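Local coordinates for dehalogenase-like hydrolase (Ralstonia solanacearum, PDB 3UMB) that hydrolyses L-2-haloacids, probably converting small (S)-2-haloalkanoic acids into (R)-2-hydroxyalkanoic acids with release of halide, at the interface of chains A and B. Numbering follows the deposited sequence. Chains: chain A/B, dehalogenase-like hydrolase.

The interface of chains A and B. Residues chain A 203-207; chain B 43, 47, 74.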
loop_
_atom_site.group_PDB
_atom_site.type_symbol
_atom_site.label_atom_id
_atom_site.label_comp_id
_atom_site.label_asym_id
_atom_site.label_seq_id
_atom_site.Cartn_x
_atom_site.Cartn_y
_atom_site.Cartn_z
ATOM N N HIS A 203 8.542 2.692 -16.427
ATOM C CA HIS A 203 9.009 1.938 -15.270
ATOM C C HIS A 203 9.112 0.453 -15.572
ATOM O O HIS A 203 8.583 -0.005 -16.589
ATOM C CB HIS A 203 8.055 2.194 -14.101
ATOM C CG HIS A 203 8.234 3.544 -13.480
ATOM N ND1 HIS A 203 7.317 4.088 -12.613
ATOM C CD2 HIS A 203 9.233 4.454 -13.597
ATOM C CE1 HIS A 203 7.738 5.277 -12.218
ATOM N NE2 HIS A 203 8.906 5.518 -12.791
ATOM N N PRO A 204 9.793 -0.318 -14.703
ATOM C CA PRO A 204 9.791 -1.779 -14.938
ATOM C C PRO A 204 8.428 -2.378 -14.627
ATOM O O PRO A 204 7.624 -1.701 -13.976
ATOM C CB PRO A 204 10.864 -2.306 -13.985
ATOM C CG PRO A 204 11.550 -1.084 -13.400
ATOM C CD PRO A 204 10.641 0.077 -13.573
ATOM N N PRO A 205 8.130 -3.592 -15.137
ATOM C CA PRO A 205 6.948 -4.271 -14.643
ATOM C C PRO A 205 7.040 -4.590 -13.156
ATOM O O PRO A 205 8.092 -4.880 -12.644
ATOM C CB PRO A 205 6.891 -5.567 -15.463
ATOM C CG PRO A 205 7.610 -5.256 -16.727
ATOM C CD PRO A 205 8.698 -4.278 -16.323
ATOM N N GLU A 206 5.909 -4.534 -12.478
ATOM C CA GLU A 206 5.841 -4.915 -11.075
ATOM C C GLU A 206 6.218 -6.380 -10.955
ATOM O O GLU A 206 5.885 -7.184 -11.807
ATOM C CB GLU A 206 4.450 -4.675 -10.494
ATOM C CG GLU A 206 4.034 -3.236 -10.457
ATOM C CD GLU A 206 4.880 -2.336 -9.544
ATOM O OE1 GLU A 206 5.753 -2.773 -8.789
ATOM O OE2 GLU A 206 4.652 -1.135 -9.567
ATOM N N ALA A 207 6.935 -6.713 -9.880
ATOM C CA ALA A 207 7.363 -8.079 -9.650
ATOM C C ALA A 207 6.218 -8.769 -8.885
ATOM O O ALA A 207 6.289 -8.972 -7.695
ATOM C CB ALA A 207 8.728 -8.108 -8.865
ATOM N N ARG B 43 8.021 -0.954 -1.758
ATOM C CA ARG B 43 7.447 -2.012 -2.619
ATOM C C ARG B 43 7.214 -3.304 -1.858
ATOM O O ARG B 43 6.266 -4.021 -2.142
ATOM C CB ARG B 43 8.240 -2.229 -3.923
ATOM C CG ARG B 43 8.061 -1.047 -4.892
ATOM C CD ARG B 43 6.595 -0.911 -5.294
ATOM N NE ARG B 43 6.420 -0.432 -6.662
ATOM C CZ ARG B 43 6.334 0.863 -7.015
ATOM N NH1 ARG B 43 6.128 1.214 -8.287
ATOM N NH2 ARG B 43 6.456 1.842 -6.119
ATOM N N TYR B 47 3.523 -4.669 -2.037
ATOM C CA TYR B 47 3.252 -5.985 -2.595
ATOM C C TYR B 47 2.471 -6.874 -1.649
ATOM O O TYR B 47 1.612 -7.604 -2.100
ATOM C CB TYR B 47 4.528 -6.689 -3.080
ATOM C CG TYR B 47 5.189 -6.094 -4.336
ATOM C CD1 TYR B 47 4.560 -5.097 -5.121
ATOM C CD2 TYR B 47 6.415 -6.562 -4.784
ATOM C CE1 TYR B 47 5.189 -4.549 -6.284
ATOM C CE2 TYR B 47 7.047 -6.023 -5.950
ATOM C CZ TYR B 47 6.419 -5.040 -6.688
ATOM O OH TYR B 47 7.033 -4.556 -7.825
ATOM N N TYR B 74 12.489 -5.525 -8.098
ATOM C CA TYR B 74 11.845 -4.382 -8.750
ATOM C C TYR B 74 12.670 -3.107 -8.443
ATOM O O TYR B 74 12.956 -2.305 -9.347
ATOM C CB TYR B 74 10.402 -4.169 -8.310
ATOM C CG TYR B 74 9.858 -2.881 -8.849
ATOM C CD1 TYR B 74 9.171 -2.863 -10.047
ATOM C CD2 TYR B 74 10.020 -1.696 -8.160
ATOM C CE1 TYR B 74 8.680 -1.697 -10.587
ATOM C CE2 TYR B 74 9.527 -0.497 -8.668
ATOM C CZ TYR B 74 8.855 -0.514 -9.916
ATOM O OH TYR B 74 8.356 0.638 -10.491
HETATM O O HOH W 1 6.014 -0.281 -12.299
#
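A:Glu206 and B:Arg43 illustrate how one carboxylate can anchor a loop to a helical surface. The chain A segment, A:His203 to A:Ala207, has no regular secondary structure; it lies against helices 33-54 and 64-78 of chain B, and two-fold symmetry repeats the contact with the chains exchanged. The structure holds two copies, although it does not by itself prove that this dimer forms in solution.

The tight end centres on the carboxylate. B:Arg43 meets it side-on with two nitrogens, NE and NH1, one to each oxygen. B:Arg43 NE donates to OE1 of A:Glu206 at 3.2 Å, almost in the guanidinium plane and nearly straight (166° at the hydrogen). B:Arg43 NH1 forms a salt bridge to OE2 of A:Glu206 at 3.1 Å, more bent and tilted from that plane. Both oxygens use their syn lone pairs, while the carboxylate and guanidinium planes are turned 38° apart. Bends at chi2 (-62°) and chi3 of B:Arg43 swing the guanidinium round to present this side. The positive charge probably helps keep A:Glu206 ionised.

B:Tyr47 reaches the same place with its phenol end, its ring standing nearly perpendicular to the carboxylate, whose carbon lies at the ring edge. The phenol oxygen, B:Tyr47 OH, accepts a hydrogen bond from the backbone N of A:Ala207 at 3.0 Å, tying the main chain beside the anchored side chain; its separation from OE1 is too short to be reliable. B:Tyr74 lies beside the carboxylate, with OE1 of A:Glu206 above one ring face near the rim and the carbonyl oxygen of A:Pro205 at the ring edge.

Towards A:His203 and A:Pro204 the contact loosens. The carbonyl O of A:Pro204 comes within 3.5 Å of B:Tyr74 CE1. The proline ring lies looser beside the phenol ring, A:Pro204 CD being 4.0 Å from B:Tyr74 CE1, and A:His203 barely approaches the phenol. A water joins the two chains here, 3.1 Å from OH of B:Tyr74. The same water's oxygen lies 2.7 Å from the carbonyl O of A:Pro204.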